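Solute-binding protein (Thermoactinomyces vulgaris, PDB 2ZYO) binds maltotetraose and probably serves as the receptor for cyclodextrins and maltodextrins in bacterial sugar uptake. Local coordinates at residues Ala310-Phe313 and Lys314-Glu318. Numbering follows the deposited sequence.
Sequences ASRF and KETGE
Arg312 and Glu318 form a salt bridge across the C-terminal end of helix 306-316, where Gly317 leaves the helix with positive phi and Thr316 makes an ST turn. It is a worked example of how side chains can take over where helical bonding runs out. From CB, the Arg312 chain leaves with CG anti to the backbone N (chi1 -165°) and runs extended to NE, a course that carries it past Thr316 to the residue beyond the helix. Arg312 CG passes 4.1 Å from Thr316 CG2, and Thr316 OG1 lies over one face of the guanidinium. At the tip, Arg312 NH1 and NH2 both grip a single oxygen, Glu318 OE1, at 2.7 Å for NH1 and 2.9 Å for NH2. OE1 sits in the guanidinium plane and meets NH1 with its anti lone pair, whereas NH2 approaches from above the carboxylate, the two planes being 45° apart. NH1 also gives a hydrogen to a water that donates in turn to Glu318 O, so side chain and backbone of Glu318 are both tied to one nitrogen. The other carboxylate oxygen, OE2, pairs with Lys282, and Gln32 of helix 30-47 packs against Arg312, Thr316 and Glu318. Shortening Arg312 to an alanine is likely to leave Glu318 OE1 without its charged mate and the carboxylate freer to turn. The next residue, Phe313, turns its ring edge to the Glu318 carbonyl, CD1 of Phe313 standing 3.4 Å from Glu318 O, while Met330 and Ile331 also touch this ring. Thr316 OG1 donates to Arg312 O from above the carbonyl plane at 2.7 Å and accepts from Glu318 N at 3.2 Å.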
loop_
_atom_site.group_PDB
_atom_site.type_symbol
_atom_site.label_atom_id
_atom_site.label_comp_id
_atom_site.label_asym_id
_atom_site.label_seq_id
_atom_site.Cartn_x
_atom_site.Cartn_y
_atom_site.Cartn_z
ATOM N N ALA A 310 4.198 -18.822 0.611
ATOM C CA ALA A 310 5.614 -19.011 0.932
ATOM C C ALA A 310 6.413 -19.008 -0.366
ATOM O O ALA A 310 7.426 -18.313 -0.484
ATOM C CB ALA A 310 5.833 -20.311 1.689
ATOM N N SER A 311 5.928 -19.775 -1.341
ATOM C CA SER A 311 6.493 -19.806 -2.688
ATOM C C SER A 311 6.460 -18.426 -3.343
ATOM O O SER A 311 7.465 -17.973 -3.902
ATOM C CB SER A 311 5.740 -20.830 -3.543
ATOM O OG SER A 311 5.978 -20.641 -4.926
ATOM N N ARG A 312 5.312 -17.754 -3.259
ATOM C CA ARG A 312 5.172 -16.417 -3.841
ATOM C C ARG A 312 6.167 -15.417 -3.254
ATOM O O ARG A 312 6.778 -14.645 -3.996
ATOM C CB ARG A 312 3.744 -15.881 -3.707
ATOM C CG ARG A 312 3.503 -14.688 -4.614
ATOM C CD ARG A 312 2.100 -14.117 -4.527
ATOM N NE ARG A 312 1.940 -13.078 -5.543
ATOM C CZ ARG A 312 2.294 -11.803 -5.384
ATOM N NH1 ARG A 312 2.813 -11.382 -4.238
ATOM N NH2 ARG A 312 2.126 -10.945 -6.380
ATOM N N PHE A 313 6.338 -15.437 -1.934
ATOM C CA PHE A 313 7.299 -14.540 -1.299
ATOM C C PHE A 313 8.721 -14.783 -1.800
ATOM O O PHE A 313 9.434 -13.841 -2.139
ATOM C CB PHE A 313 7.267 -14.639 0.227
ATOM C CG PHE A 313 8.458 -14.000 0.880
ATOM C CD1 PHE A 313 8.598 -12.613 0.894
ATOM C CD2 PHE A 313 9.465 -14.781 1.436
ATOM C CE1 PHE A 313 9.711 -12.014 1.468
ATOM C CE2 PHE A 313 10.584 -14.190 2.013
ATOM C CZ PHE A 313 10.705 -12.805 2.031
ATOM N N LYS A 314 9.122 -16.049 -1.840
ATOM C CA LYS A 314 10.483 -16.411 -2.234
ATOM C C LYS A 314 10.788 -16.030 -3.686
ATOM O O LYS A 314 11.916 -15.647 -4.007
ATOM C CB LYS A 314 10.745 -17.899 -1.976
ATOM C CG LYS A 314 10.764 -18.266 -0.491
ATOM C CD LYS A 314 10.876 -19.767 -0.277
ATOM C CE LYS A 314 10.639 -20.135 1.178
ATOM N NZ LYS A 314 10.693 -21.607 1.398
ATOM N N GLU A 315 9.776 -16.115 -4.549
ATOM C CA GLU A 315 9.920 -15.749 -5.957
ATOM C C GLU A 315 9.862 -14.240 -6.190
ATOM O O GLU A 315 10.695 -13.689 -6.915
ATOM C CB GLU A 315 8.845 -16.428 -6.814
ATOM C CG GLU A 315 9.109 -17.884 -7.155
ATOM C CD GLU A 315 8.515 -18.272 -8.500
ATOM O OE1 GLU A 315 9.206 -18.119 -9.528
ATOM O OE2 GLU A 315 7.359 -18.735 -8.534
ATOM N N THR A 316 8.879 -13.581 -5.576
ATOM C CA THR A 316 8.568 -12.178 -5.882
ATOM C C THR A 316 9.166 -11.165 -4.907
ATOM O O THR A 316 9.329 -9.991 -5.257
ATOM C CB THR A 316 7.045 -11.920 -5.932
ATOM O OG1 THR A 316 6.496 -12.048 -4.614
ATOM C CG2 THR A 316 6.347 -12.892 -6.882
ATOM N N GLY A 317 9.457 -11.605 -3.685
ATOM C CA GLY A 317 9.973 -10.719 -2.642
ATOM C C GLY A 317 8.901 -9.886 -1.958
ATOM O O GLY A 317 9.203 -9.078 -1.073
ATOM N N GLU A 318 7.648 -10.080 -2.370
ATOM C CA GLU A 318 6.515 -9.367 -1.787
ATOM C C GLU A 318 6.035 -10.086 -0.535
ATOM O O GLU A 318 5.797 -11.298 -0.555
ATOM C CB GLU A 318 5.369 -9.228 -2.798
ATOM C CG GLU A 318 5.740 -8.489 -4.086
ATOM C CD GLU A 318 4.531 -8.104 -4.930
ATOM O OE1 GLU A 318 3.518 -8.836 -4.921
ATOM O OE2 GLU A 318 4.590 -7.056 -5.611
HETATM O O HOH W 1 3.497 -12.533 -1.752
#